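Local structure of L-Ribose isomerase (Acinetobacter, 4Q0P) at residues G120-S125 with V213-T218; M74-S79 with C102-I107. The protein probably interconverts L-ribose and L-ribulose at a metal site inside a cupin-type beta-barrel, here holding cobalt and a ribopyranose. All coordinates share one frame; numbering follows the deposited sequence.

Contact 1 (G120-S125 with V213-T218); sequences GRKTES and VREVST. With CO (cobalt (II) ion), chain B; 0MK (beta-L-ribopyranose), chain C.
Thr123 and Thr218 grip each other twice: Thr218 N donates to Thr123 O at 3.0 Å, and Thr123 N reaches the hydroxyl OG1 of Thr218 at 3.1 Å, so a side chain takes the place of a backbone acceptor beyond the strand end. Farther along, Val216 N bonds Ser125 O, while Ser125 OG turns back (chi1 72°) to give its proton to an in-plane lone pair of Val216 O at 2.6 Å.

Polar ends rise toward the sugar. Glu124 OE2 binds the cobalt ion at 2.1 Å, alongside His117, His119 and His199, with sugar O5 and a water as the remaining ligands, while its OE1 accepts from Tyr126 OH and from that water, which also makes a weak bond to sugar O1. Glu215 crosses Glu124 obliquely, carboxylate planes 30° apart, and its OE2 takes the sugar O2 hydroxyl at 2.5 Å. Lys122 lays its CD 3.3 Å from Ser217 OG, then bends at chi3 (65°) and donates NZ to sugar O4 at 2.6 Å.

Strand 211-217 lies between strands 124-130 and 101-108 in one antiparallel sheet, and Glu124 is further bonded through its backbone to Met193 on strand 191-193, outermost within this chain.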
ATOM      1  N   GLY A 120       2.736 -34.264  -3.323  1.00 29.59           N
ATOM      2  CA  GLY A 120       1.943 -35.335  -2.762  1.00 29.30           C
ATOM      3  C   GLY A 120       1.352 -34.901  -1.434  1.00 31.65           C
ATOM      4  O   GLY A 120       0.276 -35.363  -1.044  1.00 30.64           O
ATOM      5  N   ARG A 121       2.038 -33.985  -0.750  1.00 32.24           N
ATOM      6  CA  ARG A 121       1.590 -33.529   0.566  1.00 32.51           C
ATOM      7  C   ARG A 121       1.090 -32.093   0.653  1.00 31.31           C
ATOM      8  O   ARG A 121       0.105 -31.810   1.342  1.00 31.10           O
ATOM      9  CB  ARG A 121       2.728 -33.714   1.570  1.00 34.51           C
ATOM     10  CG  ARG A 121       3.446 -35.045   1.424  1.00 37.72           C
ATOM     11  CD  ARG A 121       4.696 -35.102   2.280  1.00 42.25           C
ATOM     12  NE  ARG A 121       5.446 -36.342   2.090  1.00 44.27           N
ATOM     13  CZ  ARG A 121       6.056 -36.685   0.958  1.00 45.40           C
ATOM     14  NH1 ARG A 121       6.010 -35.881  -0.098  1.00 46.39           N
ATOM     15  NH2 ARG A 121       6.718 -37.832   0.882  1.00 46.18           N
ATOM     16  N   LYS A 122       1.759 -31.186  -0.048  1.00 30.31           N
ATOM     17  CA  LYS A 122       1.404 -29.773   0.010  1.00 29.65           C
ATOM     18  C   LYS A 122       0.193 -29.280  -0.769  1.00 29.03           C
ATOM     19  O   LYS A 122       0.087 -29.477  -1.985  1.00 27.08           O
ATOM     20  CB  LYS A 122       2.616 -28.925  -0.383  1.00 30.55           C
ATOM     21  CG  LYS A 122       2.392 -27.429  -0.252  1.00 30.47           C
ATOM     22  CD  LYS A 122       3.698 -26.662  -0.384  1.00 31.12           C
ATOM     23  CE  LYS A 122       4.285 -26.812  -1.772  1.00 32.84           C
ATOM     24  NZ  LYS A 122       5.631 -26.191  -1.859  1.00 35.33           N
ATOM     25  N   THR A 123      -0.718 -28.640  -0.041  1.00 28.16           N
ATOM     26  CA  THR A 123      -1.910 -28.021  -0.611  1.00 27.78           C
ATOM     27  C   THR A 123      -1.624 -26.516  -0.500  1.00 26.72           C
ATOM     28  O   THR A 123      -1.223 -26.036   0.569  1.00 25.25           O
ATOM     29  CB  THR A 123      -3.183 -28.387   0.185  1.00 28.01           C
ATOM     30  OG1 THR A 123      -3.563 -29.739  -0.117  1.00 31.09           O
ATOM     31  CG2 THR A 123      -4.327 -27.460  -0.179  1.00 27.91           C
ATOM     32  N   GLU A 124      -1.814 -25.789  -1.601  1.00 25.44           N
ATOM     33  CA  GLU A 124      -1.530 -24.353  -1.662  1.00 23.31           C
ATOM     34  C   GLU A 124      -2.768 -23.495  -1.905  1.00 24.95           C
ATOM     35  O   GLU A 124      -3.830 -23.993  -2.280  1.00 24.33           O
ATOM     36  CB  GLU A 124      -0.540 -24.058  -2.800  1.00 25.46           C
ATOM     37  CG  GLU A 124       0.493 -25.141  -3.060  1.00 23.96           C
ATOM     38  CD  GLU A 124       1.303 -24.922  -4.343  1.00 25.86           C
ATOM     39  OE1 GLU A 124       0.798 -24.289  -5.299  1.00 26.46           O
ATOM     40  OE2 GLU A 124       2.450 -25.408  -4.396  1.00 23.65           O
ATOM     41  N   SER A 125      -2.606 -22.190  -1.706  1.00 24.55           N
ATOM     42  CA  SER A 125      -3.669 -21.222  -1.937  1.00 24.06           C
ATOM     43  C   SER A 125      -2.968 -19.982  -2.476  1.00 22.73           C
ATOM     44  O   SER A 125      -1.843 -19.686  -2.071  1.00 20.40           O
ATOM     45  CB  SER A 125      -4.413 -20.887  -0.640  1.00 23.37           C
ATOM     46  OG  SER A 125      -3.619 -20.100   0.233  1.00 26.45           O
ATOM     47  N   VAL A 213       2.600 -12.803  -6.090  1.00 20.82           N
ATOM     48  CA  VAL A 213       1.580 -13.614  -5.439  1.00 22.86           C
ATOM     49  C   VAL A 213       1.956 -14.112  -4.051  1.00 21.76           C
ATOM     50  O   VAL A 213       3.076 -14.552  -3.817  1.00 22.82           O
ATOM     51  CB  VAL A 213       1.241 -14.857  -6.308  1.00 23.98           C
ATOM     52  CG1 VAL A 213       0.216 -15.745  -5.598  1.00 22.54           C
ATOM     53  CG2 VAL A 213       0.701 -14.412  -7.654  1.00 26.80           C
ATOM     54  N   ARG A 214       1.007 -14.041  -3.131  1.00 21.43           N
ATOM     55  CA  ARG A 214       1.241 -14.539  -1.794  1.00 22.44           C
ATOM     56  C   ARG A 214       0.690 -15.960  -1.732  1.00 22.96           C
ATOM     57  O   ARG A 214      -0.486 -16.197  -2.013  1.00 22.24           O
ATOM     58  CB  ARG A 214       0.526 -13.686  -0.742  1.00 25.08           C
ATOM     59  CG  ARG A 214       0.707 -14.252   0.672  1.00 31.44           C
ATOM     60  CD  ARG A 214      -0.158 -13.553   1.713  1.00 32.69           C
ATOM     61  NE  ARG A 214       0.208 -12.154   1.923  1.00 33.88           N
ATOM     62  CZ  ARG A 214       0.851 -11.694   2.995  1.00 29.65           C
ATOM     63  NH1 ARG A 214       1.133 -10.403   3.096  1.00 29.38           N
ATOM     64  NH2 ARG A 214       1.210 -12.523   3.964  1.00 31.58           N
ATOM     65  N   GLU A 215       1.536 -16.911  -1.375  1.00 23.47           N
ATOM     66  CA  GLU A 215       1.074 -18.277  -1.265  1.00 22.94           C
ATOM     67  C   GLU A 215       1.016 -18.702   0.188  1.00 23.02           C
ATOM     68  O   GLU A 215       1.965 -18.501   0.950  1.00 20.30           O
ATOM     69  CB  GLU A 215       1.988 -19.237  -2.018  1.00 23.24           C
ATOM     70  CG  GLU A 215       1.606 -20.700  -1.795  1.00 25.70           C
ATOM     71  CD  GLU A 215       2.530 -21.656  -2.505  1.00 28.30           C
ATOM     72  OE1 GLU A 215       2.565 -21.622  -3.752  1.00 31.73           O
ATOM     73  OE2 GLU A 215       3.225 -22.439  -1.820  1.00 27.55           O
ATOM     74  N   VAL A 216      -0.121 -19.268   0.568  1.00 22.17           N
ATOM     75  CA  VAL A 216      -0.320 -19.778   1.912  1.00 22.62           C
ATOM     76  C   VAL A 216      -0.622 -21.254   1.676  1.00 23.14           C
ATOM     77  O   VAL A 216      -1.643 -21.604   1.073  1.00 22.68           O
ATOM     78  CB  VAL A 216      -1.502 -19.079   2.628  1.00 21.91           C
ATOM     79  CG1 VAL A 216      -1.823 -19.799   3.908  1.00 21.98           C
ATOM     80  CG2 VAL A 216      -1.138 -17.615   2.945  1.00 23.11           C
ATOM     81  N   SER A 217       0.287 -22.114   2.121  1.00 23.88           N
ATOM     82  CA  SER A 217       0.128 -23.548   1.922  1.00 23.54           C
ATOM     83  C   SER A 217       0.568 -24.319   3.153  1.00 24.35           C
ATOM     84  O   SER A 217       1.000 -23.734   4.145  1.00 23.91           O
ATOM     85  CB  SER A 217       0.980 -23.998   0.734  1.00 22.34           C
ATOM     86  OG  SER A 217       2.349 -24.036   1.102  1.00 22.85           O
ATOM     87  N   THR A 218       0.445 -25.640   3.087  1.00 24.24           N
ATOM     88  CA  THR A 218       0.881 -26.483   4.184  1.00 25.50           C
ATOM     89  C   THR A 218       2.406 -26.533   4.067  1.00 26.99           C
ATOM     90  O   THR A 218       2.974 -25.970   3.121  1.00 26.49           O
ATOM     91  CB  THR A 218       0.258 -27.899   4.083  1.00 26.09           C
ATOM     92  OG1 THR A 218       0.490 -28.445   2.777  1.00 25.45           O
ATOM     93  CG2 THR A 218      -1.242 -27.829   4.327  1.00 25.10           C
TER
HETATM   94 CO    CO B 501       3.143 -25.978  -6.279  1.00 31.53          CO
HETATM   95  C1  0MK C 502       4.701 -23.470  -5.005  1.00 51.45           C
HETATM   96  C2  0MK C 502       5.477 -23.065  -3.754  1.00 51.61           C
HETATM   97  C3  0MK C 502       6.989 -23.175  -3.989  1.00 52.42           C
HETATM   98  C4  0MK C 502       7.396 -24.517  -4.625  1.00 52.17           C
HETATM   99  C5  0MK C 502       6.496 -24.884  -5.810  1.00 51.67           C
HETATM  100  O1  0MK C 502       4.990 -22.560  -6.052  1.00 49.76           O
HETATM  101  O2  0MK C 502       5.089 -23.886  -2.661  1.00 50.28           O
HETATM  102  O3  0MK C 502       7.666 -23.014  -2.750  1.00 55.21           O
HETATM  103  O4  0MK C 502       7.364 -25.549  -3.653  1.00 53.66           O
HETATM  104  O5  0MK C 502       5.106 -24.789  -5.430  1.00 49.04           O
HETATM  105  O   HOH W   1       2.808 -23.983  -7.141  1.00 23.54           O
HETATM  106  O   HOH W   2      -2.984 -17.153  -0.490  1.00 23.35           O

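Contact 2 (M74-S79 with C102-I107); sequences MIIFES and CDKLMI. With 0MK (beta-L-ribopyranose), chain C.
Ile107 and Phe77, which lose more surface to this contact than any other residue in it, meet at the rim of the aromatic ring: Ile107 CD1 comes up near the ring plane, 4.2 Å from Phe77 CE2. With CG anti to the carbonyl carbon (chi1 -69°), the phenyl leans back along its own strand, where the Ile75 CG2 methyl lies 3.6 Å above one ring face, offset toward the rim. Ile75 also flanks Ile107 directly as its partner in a hydrogen-bonded antiparallel pair, and Ile107 N reaches Ile75 O at 2.8 Å. Phe77 pairs in the same way with Leu105, and here the bond from Phe77 N to Leu105 O is almost straight, with 174° at the hydrogen. Ile75, Phe77 and Ile107 of this apolar face pack against helix 19-35, where Ala29 touches Ile75 and Ile107 and Ala30 touches Phe77, while Leu105 rests on Tyr38 and Val212.

On the reverse face Met106 is the hub. Its CB is met from across by the Met74 methyl CE at 3.6 Å, and its CG lies beside Ile76 CG1 at 3.8 Å, the two side chains running the same way. Both reach the ribopyranose: Met106 SD stands 3.4 Å from sugar O1, and Ile76 CD1 sits 3.6 Å from sugar C3, giving the polar pocket an apolar wall.

One face packed on a helix, the other lining a ligand pocket beside a metal: this division of labour in an antiparallel strand pair is consistent with the beta-barrel of the cupin superfamily.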
ATOM      1  N   MET A  74      11.783 -18.062 -11.333  1.00 27.69           N
ATOM      2  CA  MET A  74      10.991 -17.238 -10.436  1.00 27.41           C
ATOM      3  C   MET A  74      11.763 -16.924  -9.172  1.00 25.95           C
ATOM      4  O   MET A  74      12.836 -17.474  -8.924  1.00 24.68           O
ATOM      5  CB  MET A  74       9.710 -17.969 -10.043  1.00 29.88           C
ATOM      6  CG  MET A  74       9.943 -19.072  -9.021  1.00 31.62           C
ATOM      7  SD  MET A  74       8.488 -20.104  -8.802  1.00 37.32           S
ATOM      8  CE  MET A  74       7.369 -18.933  -8.042  1.00 31.87           C
ATOM      9  N   ILE A  75      11.190 -16.039  -8.367  1.00 24.06           N
ATOM     10  CA  ILE A  75      11.789 -15.650  -7.107  1.00 23.26           C
ATOM     11  C   ILE A  75      10.782 -15.982  -6.022  1.00 23.56           C
ATOM     12  O   ILE A  75       9.575 -15.799  -6.208  1.00 20.45           O
ATOM     13  CB  ILE A  75      12.097 -14.135  -7.069  1.00 23.31           C
ATOM     14  CG1 ILE A  75      13.298 -13.831  -7.963  1.00 24.67           C
ATOM     15  CG2 ILE A  75      12.366 -13.688  -5.636  1.00 26.11           C
ATOM     16  CD1 ILE A  75      13.627 -12.373  -8.056  1.00 23.39           C
ATOM     17  N   ILE A  76      11.281 -16.505  -4.909  1.00 21.97           N
ATOM     18  CA  ILE A  76      10.430 -16.844  -3.787  1.00 22.61           C
ATOM     19  C   ILE A  76      11.054 -16.342  -2.489  1.00 23.99           C
ATOM     20  O   ILE A  76      12.220 -16.623  -2.204  1.00 22.63           O
ATOM     21  CB  ILE A  76      10.218 -18.368  -3.664  1.00 23.60           C
ATOM     22  CG1 ILE A  76       9.461 -18.890  -4.892  1.00 25.19           C
ATOM     23  CG2 ILE A  76       9.462 -18.683  -2.378  1.00 22.28           C
ATOM     24  CD1 ILE A  76       9.142 -20.382  -4.847  1.00 27.63           C
ATOM     25  N   PHE A  77      10.275 -15.585  -1.719  1.00 20.89           N
ATOM     26  CA  PHE A  77      10.714 -15.071  -0.429  1.00 21.71           C
ATOM     27  C   PHE A  77       9.786 -15.719   0.579  1.00 22.20           C
ATOM     28  O   PHE A  77       8.611 -15.377   0.656  1.00 20.62           O
ATOM     29  CB  PHE A  77      10.571 -13.552  -0.369  1.00 21.09           C
ATOM     30  CG  PHE A  77      11.525 -12.822  -1.263  1.00 22.30           C
ATOM     31  CD1 PHE A  77      12.897 -13.018  -1.139  1.00 22.69           C
ATOM     32  CD2 PHE A  77      11.055 -11.921  -2.217  1.00 21.67           C
ATOM     33  CE1 PHE A  77      13.792 -12.324  -1.955  1.00 23.80           C
ATOM     34  CE2 PHE A  77      11.941 -11.217  -3.039  1.00 22.51           C
ATOM     35  CZ  PHE A  77      13.310 -11.421  -2.907  1.00 22.48           C
ATOM     36  N   GLU A  78      10.324 -16.666   1.334  1.00 22.49           N
ATOM     37  CA  GLU A  78       9.560 -17.416   2.317  1.00 23.49           C
ATOM     38  C   GLU A  78       9.650 -16.810   3.712  1.00 23.93           C
ATOM     39  O   GLU A  78      10.729 -16.765   4.304  1.00 22.62           O
ATOM     40  CB  GLU A  78      10.071 -18.859   2.323  1.00 26.17           C
ATOM     41  CG  GLU A  78       9.457 -19.777   3.342  1.00 28.84           C
ATOM     42  CD  GLU A  78      10.103 -21.153   3.306  1.00 33.58           C
ATOM     43  OE1 GLU A  78       9.867 -21.890   2.324  1.00 32.69           O
ATOM     44  OE2 GLU A  78      10.857 -21.486   4.250  1.00 34.26           O
ATOM     45  N   SER A  79       8.509 -16.352   4.229  1.00 21.98           N
ATOM     46  CA  SER A  79       8.454 -15.734   5.550  1.00 23.18           C
ATOM     47  C   SER A  79       8.128 -16.747   6.632  1.00 23.38           C
ATOM     48  O   SER A  79       8.415 -16.521   7.809  1.00 21.28           O
ATOM     49  CB  SER A  79       7.402 -14.613   5.584  1.00 22.95           C
ATOM     50  OG  SER A  79       6.084 -15.128   5.479  1.00 22.24           O
ATOM     51  N   CYS A 102       3.118 -22.684   5.523  1.00 22.98           N
ATOM     52  CA  CYS A 102       4.169 -22.051   4.737  1.00 22.60           C
ATOM     53  C   CYS A 102       3.610 -20.810   4.037  1.00 22.69           C
ATOM     54  O   CYS A 102       2.662 -20.898   3.251  1.00 21.53           O
ATOM     55  CB  CYS A 102       4.729 -23.046   3.718  1.00 22.16           C
ATOM     56  SG  CYS A 102       6.051 -22.400   2.666  1.00 26.62           S
ATOM     57  N   ASP A 103       4.196 -19.654   4.346  1.00 21.52           N
ATOM     58  CA  ASP A 103       3.768 -18.378   3.774  1.00 20.60           C
ATOM     59  C   ASP A 103       4.941 -17.839   2.976  1.00 20.76           C
ATOM     60  O   ASP A 103       6.049 -17.753   3.492  1.00 22.35           O
ATOM     61  CB  ASP A 103       3.421 -17.386   4.897  1.00 21.93           C
ATOM     62  CG  ASP A 103       2.602 -16.195   4.409  1.00 22.55           C
ATOM     63  OD1 ASP A 103       2.903 -15.645   3.329  1.00 19.06           O
ATOM     64  OD2 ASP A 103       1.653 -15.797   5.125  1.00 21.23           O
ATOM     65  N   LYS A 104       4.705 -17.476   1.722  1.00 19.62           N
ATOM     66  CA  LYS A 104       5.781 -16.951   0.895  1.00 20.84           C
ATOM     67  C   LYS A 104       5.243 -16.004  -0.152  1.00 21.50           C
ATOM     68  O   LYS A 104       4.060 -16.049  -0.508  1.00 19.55           O
ATOM     69  CB  LYS A 104       6.521 -18.085   0.191  1.00 22.99           C
ATOM     70  CG  LYS A 104       5.734 -18.726  -0.961  1.00 26.22           C
ATOM     71  CD  LYS A 104       5.533 -20.229  -0.737  1.00 26.86           C
ATOM     72  CE  LYS A 104       4.599 -20.506   0.434  1.00 28.33           C
ATOM     73  NZ  LYS A 104       4.302 -21.968   0.580  1.00 29.14           N
ATOM     74  N   LEU A 105       6.126 -15.140  -0.640  1.00 20.81           N
ATOM     75  CA  LEU A 105       5.782 -14.192  -1.677  1.00 19.96           C
ATOM     76  C   LEU A 105       6.530 -14.708  -2.900  1.00 21.60           C
ATOM     77  O   LEU A 105       7.713 -15.019  -2.804  1.00 21.90           O
ATOM     78  CB  LEU A 105       6.294 -12.793  -1.317  1.00 19.41           C
ATOM     79  CG  LEU A 105       5.675 -11.702  -2.190  1.00 19.86           C
ATOM     80  CD1 LEU A 105       4.180 -11.605  -1.826  1.00 19.00           C
ATOM     81  CD2 LEU A 105       6.373 -10.354  -1.969  1.00 17.59           C
ATOM     82  N   MET A 106       5.851 -14.814  -4.037  1.00 19.85           N
ATOM     83  CA  MET A 106       6.496 -15.309  -5.250  1.00 21.57           C
ATOM     84  C   MET A 106       6.430 -14.241  -6.330  1.00 20.49           C
ATOM     85  O   MET A 106       5.395 -13.609  -6.526  1.00 20.07           O
ATOM     86  CB  MET A 106       5.816 -16.606  -5.725  1.00 21.94           C
ATOM     87  CG  MET A 106       5.838 -17.722  -4.681  1.00 25.14           C
ATOM     88  SD  MET A 106       5.064 -19.290  -5.197  1.00 27.20           S
ATOM     89  CE  MET A 106       3.438 -18.708  -5.669  1.00 25.46           C
ATOM     90  N   ILE A 107       7.544 -14.031  -7.022  1.00 21.35           N
ATOM     91  CA  ILE A 107       7.583 -13.020  -8.066  1.00 21.63           C
ATOM     92  C   ILE A 107       7.976 -13.640  -9.401  1.00 21.34           C
ATOM     93  O   ILE A 107       9.039 -14.249  -9.529  1.00 20.96           O
ATOM     94  CB  ILE A 107       8.555 -11.873  -7.679  1.00 22.83           C
ATOM     95  CG1 ILE A 107       8.152 -11.315  -6.307  1.00 24.30           C
ATOM     96  CG2 ILE A 107       8.513 -10.768  -8.725  1.00 20.59           C
ATOM     97  CD1 ILE A 107       8.972 -10.132  -5.835  1.00 28.73           C
TER
HETATM   98  C1  0MK C 502       4.701 -23.470  -5.005  1.00 51.45           C
HETATM   99  C2  0MK C 502       5.477 -23.065  -3.754  1.00 51.61           C
HETATM  100  C3  0MK C 502       6.989 -23.175  -3.989  1.00 52.42           C
HETATM  101  C4  0MK C 502       7.396 -24.517  -4.625  1.00 52.17           C
HETATM  102  C5  0MK C 502       6.496 -24.884  -5.810  1.00 51.67           C
HETATM  103  O1  0MK C 502       4.990 -22.560  -6.052  1.00 49.76           O
HETATM  104  O2  0MK C 502       5.089 -23.886  -2.661  1.00 50.28           O
HETATM  105  O3  0MK C 502       7.666 -23.014  -2.750  1.00 55.21           O
HETATM  106  O4  0MK C 502       7.364 -25.549  -3.653  1.00 53.66           O
HETATM  107  O5  0MK C 502       5.106 -24.789  -5.430  1.00 49.04           O

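In the fold
The two contacts show how distant chain segments become neighbours in one sheet. Along the chain both segments of contact 2 come before those of contact 1, yet their centres lie only 11 Å apart, because strand 211-217 of contact 1 adds directly beside strand 101-108 of contact 2. Across the sheet the order runs 73-82, 101-108, 211-217, 124-130, each strand antiparallel to the next. At the seam, Lys104 forms a salt bridge with Glu215, though the lysine nitrogen is less surely placed, and Ser217 O probably accepts from Cys102 N. Both contacts touch the same ribopyranose, contact 1 supplying a metal ligand and hydrogen bonds, contact 2 apolar flanking. Both also touch the second subunit, mostly through other residues.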